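Local atomic coordinates of N5-carboxyaminoimidazole ribonucleotide synthetase (Bacillus anthracis, PDB entry 3QFF), a protein that probably catalyses the ATP-dependent carboxylation of aminoimidazole ribonucleotide with bicarbonate to N5-carboxyaminoimidazole ribonucleotide in purine biosynthesis, and binds ADP. Residues Gly14-Ile19 / Glu74-Val79; Ile200-Val205 / Ile299-Asn304. One frame throughout, in Å; residues are numbered along the deposited sequence.

Contact 1. Residues Gly14-Ile19 / Glu74-Val79; sequences GKTIGI and EISDVV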
# COMPACT_ATOMS: atom_id res chain seq x y z
N GLY A 14 16.54 2.12 -4.17
CA GLY A 14 17.45 1.28 -4.94
C GLY A 14 18.41 0.54 -4.03
O GLY A 14 18.92 -0.51 -4.40
N LYS A 15 18.65 1.07 -2.84
CA LYS A 15 19.49 0.39 -1.85
C LYS A 15 18.71 -0.73 -1.17
O LYS A 15 17.50 -0.82 -1.32
CB LYS A 15 20.00 1.38 -0.80
CG LYS A 15 20.86 2.53 -1.33
CD LYS A 15 22.24 2.07 -1.81
CE LYS A 15 23.20 3.26 -1.92
NZ LYS A 15 22.63 4.28 -2.85
N THR A 16 19.42 -1.54 -0.40
CA THR A 16 18.85 -2.69 0.30
C THR A 16 18.59 -2.36 1.77
O THR A 16 19.50 -1.93 2.51
CB THR A 16 19.78 -3.93 0.22
OG1 THR A 16 20.06 -4.23 -1.15
CG2 THR A 16 19.16 -5.15 0.91
N ILE A 17 17.35 -2.59 2.19
CA ILE A 17 17.01 -2.56 3.59
C ILE A 17 16.98 -3.99 4.13
O ILE A 17 16.25 -4.86 3.61
CB ILE A 17 15.65 -1.86 3.82
CG1 ILE A 17 15.69 -0.43 3.27
CG2 ILE A 17 15.30 -1.90 5.32
CD1 ILE A 17 14.33 0.26 3.21
N GLY A 18 17.76 -4.21 5.17
CA GLY A 18 17.84 -5.50 5.86
C GLY A 18 17.02 -5.50 7.13
O GLY A 18 17.13 -4.59 7.96
N ILE A 19 16.20 -6.53 7.28
CA ILE A 19 15.27 -6.63 8.40
C ILE A 19 15.59 -7.87 9.24
O ILE A 19 15.67 -8.99 8.72
CB ILE A 19 13.80 -6.69 7.91
CG1 ILE A 19 13.48 -5.48 7.01
CG2 ILE A 19 12.84 -6.79 9.12
CD1 ILE A 19 12.08 -5.50 6.35
N GLU A 74 26.27 -7.03 6.07
CA GLU A 74 27.22 -6.93 4.95
C GLU A 74 26.58 -6.62 3.61
O GLU A 74 27.25 -6.11 2.70
CB GLU A 74 27.92 -8.27 4.74
CG GLU A 74 29.06 -8.55 5.65
CD GLU A 74 29.73 -9.88 5.30
OE1 GLU A 74 30.90 -10.03 5.67
OE2 GLU A 74 29.09 -10.75 4.66
N ILE A 75 25.32 -7.00 3.45
CA ILE A 75 24.63 -6.81 2.18
C ILE A 75 23.50 -5.79 2.27
O ILE A 75 22.75 -5.60 1.30
CB ILE A 75 24.10 -8.15 1.66
CG1 ILE A 75 22.97 -8.65 2.57
CG2 ILE A 75 25.28 -9.14 1.52
CD1 ILE A 75 22.35 -9.95 2.17
N SER A 76 23.41 -5.11 3.41
CA SER A 76 22.36 -4.12 3.66
C SER A 76 22.94 -2.71 3.78
O SER A 76 23.95 -2.50 4.44
CB SER A 76 21.64 -4.45 4.97
OG SER A 76 20.98 -5.70 4.88
N ASP A 77 22.28 -1.74 3.15
CA ASP A 77 22.63 -0.33 3.29
C ASP A 77 22.08 0.31 4.56
O ASP A 77 22.64 1.29 5.07
CB ASP A 77 22.18 0.42 2.04
CG ASP A 77 22.84 -0.15 0.79
OD1 ASP A 77 23.99 0.27 0.49
OD2 ASP A 77 22.23 -1.03 0.14
N VAL A 78 21.00 -0.27 5.08
CA VAL A 78 20.44 0.12 6.38
C VAL A 78 19.82 -1.12 6.99
O VAL A 78 19.24 -1.96 6.27
CB VAL A 78 19.42 1.32 6.27
CG1 VAL A 78 18.23 0.99 5.36
CG2 VAL A 78 18.93 1.78 7.67
N VAL A 79 19.96 -1.26 8.30
CA VAL A 79 19.38 -2.40 9.03
C VAL A 79 18.31 -1.91 10.02
O VAL A 79 18.51 -0.93 10.74
CB VAL A 79 20.49 -3.22 9.76
CG1 VAL A 79 19.90 -4.41 10.54
CG2 VAL A 79 21.54 -3.73 8.75
O HOH W 1 21.94 -6.07 -1.35

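Contact 2. Residues Ile200-Val205 / Ile299-Asn304; sequences IVIRSV and IRAICN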
# COMPACT_ATOMS: atom_id res chain seq x y z
N ILE A 200 1.14 6.15 17.98
CA ILE A 200 2.35 5.81 17.25
C ILE A 200 3.04 7.13 16.95
O ILE A 200 2.43 8.03 16.36
CB ILE A 200 2.07 5.08 15.91
CG1 ILE A 200 1.15 3.85 16.07
CG2 ILE A 200 3.40 4.69 15.20
CD1 ILE A 200 1.76 2.68 16.80
N VAL A 201 4.30 7.26 17.37
CA VAL A 201 5.09 8.43 17.02
C VAL A 201 6.30 8.03 16.15
O VAL A 201 6.90 6.96 16.33
CB VAL A 201 5.49 9.29 18.28
CG1 VAL A 201 6.08 8.42 19.38
CG2 VAL A 201 6.43 10.43 17.91
N ILE A 202 6.62 8.89 15.19
CA ILE A 202 7.71 8.64 14.25
C ILE A 202 8.71 9.76 14.36
O ILE A 202 8.32 10.93 14.35
CB ILE A 202 7.21 8.66 12.78
CG1 ILE A 202 5.94 7.81 12.60
CG2 ILE A 202 8.37 8.26 11.80
CD1 ILE A 202 6.11 6.31 12.90
N ARG A 203 9.99 9.42 14.45
CA ARG A 203 11.05 10.43 14.46
C ARG A 203 12.16 10.00 13.52
O ARG A 203 12.71 8.90 13.67
CB ARG A 203 11.60 10.66 15.88
CG ARG A 203 12.55 11.85 15.97
CD ARG A 203 12.78 12.32 17.41
NE ARG A 203 13.84 13.34 17.48
CZ ARG A 203 15.15 13.09 17.51
NH1 ARG A 203 15.60 11.85 17.47
NH2 ARG A 203 16.02 14.09 17.57
N SER A 204 12.48 10.85 12.56
CA SER A 204 13.50 10.50 11.56
C SER A 204 14.92 10.68 12.09
O SER A 204 15.14 11.30 13.13
CB SER A 204 13.30 11.29 10.26
OG SER A 204 13.86 12.60 10.36
N VAL A 205 15.89 10.14 11.34
CA VAL A 205 17.31 10.28 11.63
C VAL A 205 17.66 11.76 11.88
O VAL A 205 18.40 12.08 12.82
CB VAL A 205 18.17 9.69 10.47
CG1 VAL A 205 19.65 10.05 10.62
CG2 VAL A 205 18.03 8.20 10.41
N ILE A 299 10.01 3.27 7.25
CA ILE A 299 11.01 3.25 6.18
C ILE A 299 11.62 4.65 5.94
O ILE A 299 12.85 4.80 5.91
CB ILE A 299 10.46 2.64 4.86
CG1 ILE A 299 10.08 1.16 5.04
CG2 ILE A 299 11.48 2.79 3.72
CD1 ILE A 299 11.19 0.27 5.66
N ARG A 300 10.75 5.66 5.80
CA ARG A 300 11.21 7.05 5.60
C ARG A 300 12.08 7.52 6.75
O ARG A 300 13.07 8.18 6.52
CB ARG A 300 10.03 8.01 5.44
CG ARG A 300 9.22 7.80 4.18
CD ARG A 300 7.85 8.51 4.26
NE ARG A 300 7.21 8.61 2.95
CZ ARG A 300 6.53 7.63 2.35
NH1 ARG A 300 6.37 6.45 2.92
NH2 ARG A 300 6.00 7.83 1.14
N ALA A 301 11.68 7.18 7.98
CA ALA A 301 12.40 7.60 9.18
C ALA A 301 13.84 7.07 9.23
O ALA A 301 14.78 7.82 9.52
CB ALA A 301 11.64 7.18 10.46
N ILE A 302 14.01 5.77 8.97
CA ILE A 302 15.34 5.17 9.06
C ILE A 302 16.23 5.54 7.86
O ILE A 302 17.45 5.58 7.98
CB ILE A 302 15.30 3.64 9.27
CG1 ILE A 302 14.72 2.94 8.05
CG2 ILE A 302 14.54 3.30 10.60
CD1 ILE A 302 14.88 1.42 8.06
N CYS A 303 15.60 5.78 6.71
CA CYS A 303 16.32 6.16 5.50
C CYS A 303 16.56 7.67 5.44
O CYS A 303 17.25 8.16 4.55
CB CYS A 303 15.58 5.71 4.23
SG CYS A 303 15.49 3.92 3.99
N ASN A 304 15.97 8.40 6.40
CA ASN A 304 16.08 9.86 6.49
C ASN A 304 15.48 10.57 5.27
O ASN A 304 16.04 11.51 4.72
CB ASN A 304 17.53 10.30 6.76
CG ASN A 304 17.63 11.70 7.35
OD1 ASN A 304 16.68 12.21 7.95
ND2 ASN A 304 18.80 12.34 7.18

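Contact 1. Residues Gly14-Ile19 / Glu74-Val79
D77 turns its CG anti to its own carbonyl carbon (chi1 -59°), and its OD2 meets the backbone N of T16. The segments include the starts of neighbouring parallel strands 16-20 and 78-81 of the Rossmann-like preATP-grasp sheet, with I17 paired to V78 and G18 to V79, and this bond lies just ahead of their pairing. T16 N reaches D77 OD2 at 2.9 Å and 173°, on the anti side of the carboxylate and 22° out of its plane. The K15 side chain crosses that of D77 at about a right angle, with CD 3.4 Å from D77 OD1, while its NZ stays 5.4 Å from that oxygen, too far for a salt bridge. In return, T16 O accepts from D77 N and, weakly, from V78 N, so the carbonyl is shared where the strand starts. Further along, G18 N donates to V78 O at 2.9 Å, nearly straight. S76 OG, hydrogen-bonded to L72 O, sits 3.3 Å from G18 CA. One water joins T16 OG1, at 2.6 Å, to I75 O, to which it donates.

Contact 2. Residues Ile200-Val205 / Ile299-Asn304
V205 and N304 meet side chain to side chain where the strand 195-203 of the ATP-grasp domain runs out beside the C-terminal end of helix 294-303, which closes in a Schellman motif with N304, of positive phi, as its C-prime residue. Followed outward, V205 CB lies 3.8 Å from N304 CG, the two side chains crossing at about a right angle. From there the branches divide: CG1, anti to the backbone N (chi1 169°), keeps beside N304 CG at 4.2 Å, whereas CG2 turns to the helix backbone, 3.4 Å from A301 O and 3.6 Å from I302 O. The main chain of V205 uses the first of these carbonyls too. Its N donates to A301 O at 3.2 Å and 153°, tilted 20° from the carbonyl plane, and N304 N adds a weak bond to the same oxygen, so the helix end and the incoming segment share one acceptor. The amide of N304 is held from outside the pair: ND2 by M7 O, and OD1 by S206 OG, which also bonds S204 OG. The S206 hydroxyl therefore links the polar ends of S204 and N304, although S204 OG and N304 OD1 themselves stand 3.7 Å apart. Nearby, A301 CB packs 3.7 Å from CG2 of I202.

Overall arrangement
Contact 1 closes before contact 2 opens along the chain, and their centres are about 16 Å apart, on the same side of the chain's centre. Helix 294-303 joins them. A301 in its last turn, and N304 just after it, meet the end of strand 195-203 in the large antiparallel sheet, while I299, I302 and C303 pack on I17 and V78 of the four-stranded parallel sheet. The evidence is direct: I17 CD1 lies 3.8 Å from I299 CG2, and V78 CG2 4.1 Å from I302 CD1. The helix is thus wedged between the preATP-grasp sheet and the large antiparallel sheet to which the ATP-grasp strands belong, packing the two regions against each other.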